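Local coordinates for protein transcriptional repressor, TetR family (Thermus thermophilus, PDB 3ANP) that represses transcription as a TetR-family regulator controlling fatty acid degradation, probably binds operator DNA, and binds lauroyl-CoA, at residues R23-Q28 with A32-K37; N48-K53 with L57-S62; R99-L104 with L167-Y172. All blocks are in the same frame, centred on the assembly; numbering follows the deposited sequence.

Contact 1. Residues R23-Q28 with A32-K37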
loop_
_atom_site.group_PDB
_atom_site.type_symbol
_atom_site.label_atom_id
_atom_site.label_comp_id
_atom_site.label_asym_id
_atom_site.label_seq_id
_atom_site.Cartn_x
_atom_site.Cartn_y
_atom_site.Cartn_z
ATOM N N ARG A 23 12.802 0.558 -22.217
ATOM C CA ARG A 23 13.542 1.775 -21.901
ATOM C C ARG A 23 13.445 2.824 -22.985
ATOM O O ARG A 23 13.162 3.988 -22.705
ATOM C CB ARG A 23 15.022 1.455 -21.657
ATOM C CG ARG A 23 15.308 0.883 -20.281
ATOM C CD ARG A 23 16.795 0.550 -20.088
ATOM N NE ARG A 23 17.064 0.189 -18.701
ATOM C CZ ARG A 23 17.477 -1.008 -18.300
ATOM N NH1 ARG A 23 17.678 -1.229 -17.008
ATOM N NH2 ARG A 23 17.698 -1.980 -19.185
ATOM N N ASN A 24 13.680 2.415 -24.228
ATOM C CA ASN A 24 13.664 3.341 -25.361
ATOM C C ASN A 24 12.299 3.778 -25.876
ATOM O O ASN A 24 12.162 4.881 -26.406
ATOM C CB ASN A 24 14.441 2.745 -26.543
ATOM C CG ASN A 24 15.933 2.652 -26.276
ATOM O OD1 ASN A 24 16.475 3.447 -25.519
ATOM N ND2 ASN A 24 16.602 1.691 -26.911
ATOM N N ARG A 25 11.290 2.926 -25.730
ATOM C CA ARG A 25 9.975 3.250 -26.274
ATOM C C ARG A 25 8.812 3.222 -25.292
ATOM O O ARG A 25 7.704 3.626 -25.638
ATOM C CB ARG A 25 9.684 2.320 -27.459
ATOM C CG ARG A 25 10.720 2.456 -28.589
ATOM C CD ARG A 25 10.566 1.413 -29.683
ATOM N NE ARG A 25 9.298 1.535 -30.393
ATOM C CZ ARG A 25 8.889 0.701 -31.345
ATOM N NH1 ARG A 25 7.715 0.889 -31.938
ATOM N NH2 ARG A 25 9.654 -0.325 -31.705
ATOM N N GLY A 26 9.059 2.759 -24.075
ATOM C CA GLY A 26 7.995 2.707 -23.090
ATOM C C GLY A 26 7.487 1.285 -22.910
ATOM O O GLY A 26 7.425 0.508 -23.876
ATOM N N PHE A 27 7.122 0.946 -21.676
ATOM C CA PHE A 27 6.634 -0.389 -21.358
ATOM C C PHE A 27 5.299 -0.714 -22.021
ATOM O O PHE A 27 5.160 -1.722 -22.731
ATOM C CB PHE A 27 6.472 -0.558 -19.844
ATOM C CG PHE A 27 5.905 -1.885 -19.457
ATOM C CD1 PHE A 27 6.669 -3.046 -19.586
ATOM C CD2 PHE A 27 4.570 -1.996 -19.058
ATOM C CE1 PHE A 27 6.101 -4.309 -19.330
ATOM C CE2 PHE A 27 3.999 -3.241 -18.800
ATOM C CZ PHE A 27 4.769 -4.403 -18.939
ATOM N N GLN A 28 4.319 0.148 -21.775
ATOM C CA GLN A 28 2.979 -0.024 -22.316
ATOM C C GLN A 28 2.949 -0.014 -23.835
ATOM O O GLN A 28 2.179 -0.758 -24.441
ATOM C CB GLN A 28 2.049 1.081 -21.802
ATOM C CG GLN A 28 1.802 1.075 -20.299
ATOM C CD GLN A 28 1.119 -0.196 -19.819
ATOM O OE1 GLN A 28 0.298 -0.786 -20.532
ATOM N NE2 GLN A 28 1.445 -0.618 -18.600
ATOM N N ALA A 32 4.464 -7.669 -27.463
ATOM C CA ALA A 32 5.115 -8.972 -27.454
ATOM C C ALA A 32 5.722 -9.274 -28.836
ATOM O O ALA A 32 6.788 -9.900 -28.937
ATOM C CB ALA A 32 4.099 -10.062 -27.051
ATOM N N THR A 33 5.061 -8.810 -29.894
ATOM C CA THR A 33 5.561 -9.050 -31.244
ATOM C C THR A 33 6.873 -8.286 -31.508
ATOM O O THR A 33 7.772 -8.813 -32.166
ATOM C CB THR A 33 4.499 -8.680 -32.325
ATOM O OG1 THR A 33 3.357 -9.540 -32.187
ATOM C CG2 THR A 33 5.070 -8.867 -33.732
ATOM N N GLU A 34 6.986 -7.058 -30.996
ATOM C CA GLU A 34 8.213 -6.272 -31.171
ATOM C C GLU A 34 9.354 -6.912 -30.396
ATOM O O GLU A 34 10.485 -6.988 -30.890
ATOM C CB GLU A 34 8.029 -4.828 -30.678
ATOM C CG GLU A 34 7.065 -4.005 -31.508
ATOM C CD GLU A 34 6.875 -2.597 -30.955
ATOM O OE1 GLU A 34 6.772 -2.450 -29.718
ATOM O OE2 GLU A 34 6.806 -1.638 -31.755
ATOM N N ILE A 35 9.064 -7.352 -29.169
ATOM C CA ILE A 35 10.068 -8.010 -28.348
ATOM C C ILE A 35 10.571 -9.273 -29.048
ATOM O O ILE A 35 11.783 -9.498 -29.151
ATOM C CB ILE A 35 9.498 -8.384 -26.947
ATOM C CG1 ILE A 35 9.248 -7.107 -26.127
ATOM C CG2 ILE A 35 10.479 -9.280 -26.194
ATOM C CD1 ILE A 35 8.561 -7.374 -24.794
ATOM N N ALA A 36 9.641 -10.094 -29.528
ATOM C CA ALA A 36 9.980 -11.334 -30.221
ATOM C C ALA A 36 10.888 -11.044 -31.419
ATOM O O ALA A 36 11.938 -11.688 -31.596
ATOM C CB ALA A 36 8.710 -12.029 -30.694
ATOM N N LYS A 37 10.489 -10.075 -32.233
ATOM C CA LYS A 37 11.278 -9.710 -33.406
ATOM C C LYS A 37 12.680 -9.273 -32.993
ATOM O O LYS A 37 13.665 -9.694 -33.597
ATOM C CB LYS A 37 10.599 -8.584 -34.191
ATOM C CG LYS A 37 11.277 -8.252 -35.524
ATOM C CD LYS A 37 10.532 -7.159 -36.286
ATOM C CE LYS A 37 11.035 -7.022 -37.729
ATOM N NZ LYS A 37 12.464 -6.598 -37.822
#
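Arg25 and Glu34 reach for each other from opposite directions and carry the whole contact, which lies at the protein surface. Their backbones stay well apart, with the two CA atoms 10.9 Å from each other, so the gap is spanned by side chains alone.

The interaction is ionic. Arg25 NH1 stands 2.7 Å from Glu34 OE2 in a salt bridge, and Arg25 NH2 lies 3.1 Å from the same OE2, so this oxygen is near both terminal nitrogens, but it comes in from above the guanidinium plane. The pairing is not the flat, two-oxygen kind: the guanidinium and carboxylate planes are 63° apart, and Glu34 OE1 sits 3.9 Å above the guanidinium plane, over one face and displaced toward its rim. In Arg25 the chain bends at chi3 (64°), which helps bring the guanidinium to the acid; Glu34 runs out extended beyond CG.

Hydrogen bonding takes over at the second oxygen. Glu34 OE1 accepts the backbone N-H of Thr31, just ahead of helix 32-39, so the two carboxylate oxygens have separate tasks and the rotation of the group is restrained.

Hydrophobic packing lies to one side of the ion pair. After Gly26, which leaves the helix with positive phi, the buried Phe27 meets Phe22 edge-to-face, while Ile35 packs on Ala18, Leu21 and Phe22 of helix 3-25.

The bridge thus ties the end of helix 3-25 to the first helix of the predicted helix-turn-helix motif, within the three-helix DNA-binding domain characteristic of TetR repressors.

Contact 2. Residues N48-K53 with L57-S62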
loop_
_atom_site.group_PDB
_atom_site.type_symbol
_atom_site.label_atom_id
_atom_site.label_comp_id
_atom_site.label_asym_id
_atom_site.label_seq_id
_atom_site.Cartn_x
_atom_site.Cartn_y
_atom_site.Cartn_z
ATOM N N ASN A 48 6.173 -18.202 -24.067
ATOM C CA ASN A 48 6.577 -19.408 -23.362
ATOM C C ASN A 48 7.546 -19.031 -22.256
ATOM O O ASN A 48 7.549 -19.643 -21.191
ATOM C CB ASN A 48 7.245 -20.419 -24.310
ATOM C CG ASN A 48 6.252 -21.083 -25.236
ATOM O OD1 ASN A 48 5.105 -21.311 -24.858
ATOM N ND2 ASN A 48 6.687 -21.411 -26.445
ATOM N N TYR A 49 8.356 -18.008 -22.503
ATOM C CA TYR A 49 9.333 -17.566 -21.506
ATOM C C TYR A 49 8.768 -16.549 -20.512
ATOM O O TYR A 49 9.101 -16.590 -19.324
ATOM C CB TYR A 49 10.561 -16.985 -22.214
ATOM C CG TYR A 49 11.475 -18.073 -22.754
ATOM C CD1 TYR A 49 12.551 -18.541 -21.998
ATOM C CD2 TYR A 49 11.217 -18.680 -23.987
ATOM C CE1 TYR A 49 13.355 -19.592 -22.449
ATOM C CE2 TYR A 49 12.013 -19.726 -24.454
ATOM C CZ TYR A 49 13.080 -20.175 -23.676
ATOM O OH TYR A 49 13.872 -21.200 -24.119
ATOM N N TYR A 50 7.916 -15.655 -21.014
ATOM C CA TYR A 50 7.263 -14.598 -20.232
ATOM C C TYR A 50 5.784 -14.569 -20.644
ATOM O O TYR A 50 5.424 -13.963 -21.647
ATOM C CB TYR A 50 7.933 -13.244 -20.535
ATOM C CG TYR A 50 9.354 -13.154 -19.999
ATOM C CD1 TYR A 50 9.591 -12.965 -18.628
ATOM C CD2 TYR A 50 10.457 -13.299 -20.848
ATOM C CE1 TYR A 50 10.877 -12.929 -18.114
ATOM C CE2 TYR A 50 11.762 -13.257 -20.337
ATOM C CZ TYR A 50 11.961 -13.077 -18.971
ATOM O OH TYR A 50 13.233 -13.073 -18.440
ATOM N N PRO A 51 4.916 -15.240 -19.872
ATOM C CA PRO A 51 3.471 -15.337 -20.116
ATOM C C PRO A 51 2.744 -14.010 -20.246
ATOM O O PRO A 51 1.679 -13.938 -20.855
ATOM C CB PRO A 51 2.969 -16.156 -18.925
ATOM C CG PRO A 51 4.155 -16.960 -18.534
ATOM C CD PRO A 51 5.280 -15.970 -18.648
ATOM N N TYR A 52 3.302 -12.963 -19.650
ATOM C CA TYR A 52 2.723 -11.628 -19.747
ATOM C C TYR A 52 3.888 -10.649 -19.639
ATOM O O TYR A 52 4.898 -10.970 -19.015
ATOM C CB TYR A 52 1.649 -11.397 -18.652
ATOM C CG TYR A 52 2.019 -11.858 -17.256
ATOM C CD1 TYR A 52 2.566 -10.973 -16.321
ATOM C CD2 TYR A 52 1.815 -13.184 -16.869
ATOM C CE1 TYR A 52 2.899 -11.398 -15.025
ATOM C CE2 TYR A 52 2.151 -13.619 -15.598
ATOM C CZ TYR A 52 2.693 -12.723 -14.678
ATOM O OH TYR A 52 3.038 -13.174 -13.430
ATOM N N LYS A 53 3.762 -9.481 -20.269
ATOM C CA LYS A 53 4.843 -8.480 -20.284
ATOM C C LYS A 53 5.413 -8.105 -18.911
ATOM O O LYS A 53 6.626 -7.873 -18.783
ATOM C CB LYS A 53 4.382 -7.207 -21.005
ATOM C CG LYS A 53 4.277 -7.316 -22.539
ATOM C CD LYS A 53 3.506 -6.131 -23.136
ATOM C CE LYS A 53 4.087 -4.781 -22.685
ATOM N NZ LYS A 53 3.248 -3.626 -23.166
ATOM N N LEU A 57 9.352 -7.359 -16.166
ATOM C CA LEU A 57 9.662 -6.367 -15.137
ATOM C C LEU A 57 9.907 -7.028 -13.777
ATOM O O LEU A 57 10.756 -6.580 -13.009
ATOM C CB LEU A 57 8.529 -5.341 -15.031
ATOM C CG LEU A 57 8.186 -4.567 -16.309
ATOM C CD1 LEU A 57 6.946 -3.704 -16.051
ATOM C CD2 LEU A 57 9.379 -3.694 -16.750
ATOM N N LEU A 58 9.174 -8.095 -13.470
ATOM C CA LEU A 58 9.385 -8.768 -12.193
ATOM C C LEU A 58 10.789 -9.347 -12.148
ATOM O O LEU A 58 11.440 -9.315 -11.113
ATOM C CB LEU A 58 8.369 -9.879 -11.981
ATOM C CG LEU A 58 6.935 -9.375 -11.790
ATOM C CD1 LEU A 58 6.031 -10.587 -11.610
ATOM C CD2 LEU A 58 6.842 -8.441 -10.578
ATOM N N ASP A 59 11.255 -9.888 -13.269
ATOM C CA ASP A 59 12.612 -10.432 -13.318
ATOM C C ASP A 59 13.618 -9.327 -12.987
ATOM O O ASP A 59 14.580 -9.552 -12.244
ATOM C CB ASP A 59 12.909 -11.008 -14.707
ATOM C CG ASP A 59 12.762 -12.529 -14.759
ATOM O OD1 ASP A 59 12.163 -13.109 -13.821
ATOM O OD2 ASP A 59 13.240 -13.144 -15.741
ATOM N N TYR A 60 13.395 -8.135 -13.541
ATOM C CA TYR A 60 14.286 -6.993 -13.278
ATOM C C TYR A 60 14.217 -6.621 -11.806
ATOM O O TYR A 60 15.242 -6.432 -11.150
ATOM C CB TYR A 60 13.878 -5.778 -14.112
ATOM C CG TYR A 60 14.792 -4.572 -13.950
ATOM C CD1 TYR A 60 14.285 -3.275 -14.043
ATOM C CD2 TYR A 60 16.164 -4.728 -13.741
ATOM C CE1 TYR A 60 15.125 -2.156 -13.932
ATOM C CE2 TYR A 60 17.008 -3.617 -13.624
ATOM C CZ TYR A 60 16.478 -2.339 -13.723
ATOM O OH TYR A 60 17.310 -1.248 -13.619
ATOM N N GLY A 61 12.998 -6.503 -11.287
ATOM C CA GLY A 61 12.837 -6.172 -9.880
ATOM C C GLY A 61 13.549 -7.160 -8.973
ATOM O O GLY A 61 14.170 -6.766 -7.976
ATOM N N SER A 62 13.470 -8.447 -9.298
ATOM C CA SER A 62 14.131 -9.475 -8.492
ATOM C C SER A 62 15.640 -9.274 -8.529
ATOM O O SER A 62 16.326 -9.466 -7.516
ATOM C CB SER A 62 13.790 -10.884 -9.010
ATOM O OG SER A 62 12.404 -11.124 -8.866
#
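Tyr50 directs its hydroxyl at Asp59, giving a hydrogen bond from Tyr50 OH to Asp59 OD2 of 2.7 Å. The acceptor is approached on its anti side, with the phenol oxygen 30° out of the carboxylate plane. Ring and carboxylate are nearly perpendicular (82°), and OD2 lies at the ring edge, 3.4 Å from Tyr50 CE1. Tyr50 is the first residue to leave helix 43-49, and with CG beside its backbone N its ring stretches across toward Asp59 on helix 54-77. Asp59 answers from an unusual conformation: its chi1 of -100° falls well away from a staggered value, suggesting that the carboxylate is swung round to suit the phenol.

Tyr52 only grazes the helix with its hydroxyl end, OH lying 4.4 Å from Leu58 CD1. At Lys53 the approach is made by the backbone: Lys53 O is 3.8 Å from Leu57 N, too long for a hydrogen bond. The lysine side chain leads off elsewhere, its NZ bonded to the carbonyl oxygens of Phe27 and Thr30.

Around this link, Arg11 makes a cation-pi contact with Tyr50, whose ring also packs on Phe15 of helix 3-25. Leu57 lies on Pro106 and Met107, placing the connection from helix 43-49 to helix 54-77 between the DNA-binding helices and helix 101-110 of the ligand-binding domain.

Contact 3. Residues R99-L104 with L167-Y172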
loop_
_atom_site.group_PDB
_atom_site.type_symbol
_atom_site.label_atom_id
_atom_site.label_comp_id
_atom_site.label_asym_id
_atom_site.label_seq_id
_atom_site.Cartn_x
_atom_site.Cartn_y
_atom_site.Cartn_z
ATOM N N ARG A 99 15.278 6.630 -10.176
ATOM C CA ARG A 99 16.038 6.402 -11.408
ATOM C C ARG A 99 15.249 5.537 -12.395
ATOM O O ARG A 99 15.243 5.797 -13.598
ATOM C CB ARG A 99 17.373 5.690 -11.118
ATOM C CG ARG A 99 18.445 6.533 -10.426
ATOM C CD ARG A 99 19.850 5.911 -10.586
ATOM N NE ARG A 99 19.990 4.635 -9.879
ATOM C CZ ARG A 99 20.180 4.527 -8.569
ATOM N NH1 ARG A 99 20.289 3.329 -7.995
ATOM N NH2 ARG A 99 20.279 5.621 -7.829
ATOM N N GLU A 100 14.586 4.510 -11.872
ATOM C CA GLU A 100 13.852 3.558 -12.703
ATOM C C GLU A 100 12.334 3.692 -12.651
ATOM O O GLU A 100 11.617 2.740 -12.945
ATOM C CB GLU A 100 14.258 2.136 -12.296
ATOM C CG GLU A 100 15.744 1.837 -12.546
ATOM C CD GLU A 100 16.063 1.751 -14.029
ATOM O OE1 GLU A 100 15.555 2.586 -14.805
ATOM O OE2 GLU A 100 16.827 0.855 -14.429
ATOM N N LYS A 101 11.860 4.879 -12.307
ATOM C CA LYS A 101 10.433 5.151 -12.194
ATOM C C LYS A 101 9.520 4.611 -13.310
ATOM O O LYS A 101 8.515 3.960 -13.029
ATOM C CB LYS A 101 10.222 6.662 -12.064
ATOM C CG LYS A 101 8.771 7.086 -12.018
ATOM C CD LYS A 101 8.658 8.596 -11.900
ATOM C CE LYS A 101 7.222 9.056 -12.034
ATOM N NZ LYS A 101 6.671 8.729 -13.375
ATOM N N ASP A 102 9.851 4.898 -14.566
ATOM C CA ASP A 102 9.018 4.455 -15.689
ATOM C C ASP A 102 8.901 2.932 -15.837
ATOM O O ASP A 102 7.890 2.434 -16.340
ATOM C CB ASP A 102 9.522 5.063 -17.000
ATOM C CG ASP A 102 9.451 6.587 -17.011
ATOM O OD1 ASP A 102 8.521 7.166 -16.397
ATOM O OD2 ASP A 102 10.322 7.205 -17.658
ATOM N N LEU A 103 9.934 2.195 -15.432
ATOM C CA LEU A 103 9.901 0.734 -15.504
ATOM C C LEU A 103 9.254 0.149 -14.249
ATOM O O LEU A 103 8.513 -0.824 -14.319
ATOM C CB LEU A 103 11.315 0.149 -15.615
ATOM C CG LEU A 103 12.132 0.506 -16.854
ATOM C CD1 LEU A 103 13.574 0.037 -16.670
ATOM C CD2 LEU A 103 11.512 -0.139 -18.071
ATOM N N LEU A 104 9.549 0.729 -13.094
ATOM C CA LEU A 104 8.999 0.201 -11.856
ATOM C C LEU A 104 7.512 0.471 -11.654
ATOM O O LEU A 104 6.827 -0.314 -10.992
ATOM C CB LEU A 104 9.773 0.745 -10.652
ATOM C CG LEU A 104 11.266 0.416 -10.605
ATOM C CD1 LEU A 104 11.874 1.021 -9.354
ATOM C CD2 LEU A 104 11.462 -1.093 -10.621
ATOM N N LEU A 167 4.697 3.830 -5.027
ATOM C CA LEU A 167 3.675 3.797 -6.056
ATOM C C LEU A 167 2.988 5.158 -6.189
ATOM O O LEU A 167 2.834 5.674 -7.294
ATOM C CB LEU A 167 2.640 2.711 -5.727
ATOM C CG LEU A 167 1.392 2.650 -6.612
ATOM C CD1 LEU A 167 1.795 2.732 -8.070
ATOM C CD2 LEU A 167 0.637 1.343 -6.324
ATOM N N ARG A 168 2.579 5.744 -5.067
ATOM C CA ARG A 168 1.912 7.034 -5.118
ATOM C C ARG A 168 2.870 8.119 -5.587
ATOM O O ARG A 168 2.483 9.024 -6.324
ATOM C CB ARG A 168 1.311 7.378 -3.757
ATOM C CG ARG A 168 0.111 6.469 -3.435
ATOM C CD ARG A 168 -0.319 6.539 -1.981
ATOM N NE ARG A 168 -1.005 7.786 -1.657
ATOM C CZ ARG A 168 -1.524 8.060 -0.463
ATOM N NH1 ARG A 168 -1.436 7.172 0.525
ATOM N NH2 ARG A 168 -2.132 9.227 -0.257
ATOM N N TRP A 169 4.127 8.007 -5.180
ATOM C CA TRP A 169 5.129 8.976 -5.595
ATOM C C TRP A 169 5.274 8.943 -7.112
ATOM O O TRP A 169 5.206 9.979 -7.776
ATOM C CB TRP A 169 6.481 8.650 -4.965
ATOM C CG TRP A 169 7.599 9.549 -5.454
ATOM C CD1 TRP A 169 7.926 10.794 -4.974
ATOM C CD2 TRP A 169 8.493 9.294 -6.540
ATOM N NE1 TRP A 169 8.967 11.328 -5.699
ATOM C CE2 TRP A 169 9.338 10.432 -6.666
ATOM C CE3 TRP A 169 8.665 8.221 -7.424
ATOM C CZ2 TRP A 169 10.341 10.525 -7.646
ATOM C CZ3 TRP A 169 9.673 8.315 -8.409
ATOM C CH2 TRP A 169 10.494 9.466 -8.505
ATOM N N ALA A 170 5.478 7.741 -7.647
ATOM C CA ALA A 170 5.679 7.555 -9.081
ATOM C C ALA A 170 4.456 7.855 -9.925
ATOM O O ALA A 170 4.573 8.415 -11.014
ATOM C CB ALA A 170 6.176 6.112 -9.361
ATOM N N ALA A 171 3.280 7.497 -9.425
ATOM C CA ALA A 171 2.056 7.714 -10.180
ATOM C C ALA A 171 1.416 9.093 -10.050
ATOM O O ALA A 171 0.768 9.570 -10.985
ATOM C CB ALA A 171 1.029 6.656 -9.795
ATOM N N TYR A 172 1.596 9.737 -8.906
ATOM C CA TYR A 172 0.935 11.022 -8.679
ATOM C C TYR A 172 1.774 12.226 -8.279
ATOM O O TYR A 172 1.416 13.345 -8.613
ATOM C CB TYR A 172 -0.143 10.852 -7.601
ATOM C CG TYR A 172 -0.997 9.616 -7.767
ATOM C CD1 TYR A 172 -1.745 9.416 -8.931
ATOM C CD2 TYR A 172 -1.059 8.651 -6.765
ATOM C CE1 TYR A 172 -2.533 8.285 -9.093
ATOM C CE2 TYR A 172 -1.847 7.509 -6.912
ATOM C CZ TYR A 172 -2.582 7.335 -8.084
ATOM O OH TYR A 172 -3.354 6.214 -8.252
#
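Lys101 lays its aliphatic chain across Trp169 and against Ala170 in a partly buried packing contact between two helices of the ligand-binding domain, the start of helix 101-110 and the C-terminal part of helix 151-172. The segments come closest at Lys101 and Ala170, with their CA atoms 6.2 Å apart.

The aliphatic stem of the lysine does most of the touching. Lys101 CD is 3.6 Å from Trp169 CZ3, an oblique approach to the six-membered ring of the indole, and Lys101 CG meets the methyl CB of Ala170 at 3.8 Å. With CG anti to the backbone N (chi1 177°) and the chain straight as far as CE, Lys101 extends over the helix; a bend at chi4 (-63°) then turns the amino group aside. Lys101 NZ is 3.2 Å from Ala170 O, but the angle is too poor for a hydrogen bond, and Asp102 OD1 offers the amine, Lys101 NZ, a long ion pair at 3.9 Å.

Trp169 is held from beyond the contact by the bond of its NE1 to Arg176 O, and Lys101 also touches Pro174. Elsewhere on the same segment, Arg168 forms a salt bridge with Asp160 of the second subunit.

Chemically, methylenes against indole and methyl supply the adhesion, with no hydrogen bond between the segments. The lysine charge, near a carbonyl of the last turns of a helix, is probably favourably placed electrostatically.

Overall arrangement
Contact 1 is a surface ion pair, contact 2 a partly buried link with one hydrogen bond, and contact 3, also partly buried, mostly apolar packing. The first two belong to the DNA-binding part, use the successive helices 32-39 and 43-49, and meet directly where Phe27 packs on Leu57. Contact 3 instead joins helices 101-110 and 151-172 of the ligand-binding domain and alone approaches the second subunit. Leu103 bridges the domains, packing on Tyr60 of contact 2 and Arg23 of contact 1. The centre of contact 1 lies about 22 Å from the centre of the chain, that of contact 3 about 12 Å; the outermost is an ion pair, the innermost mostly apolar.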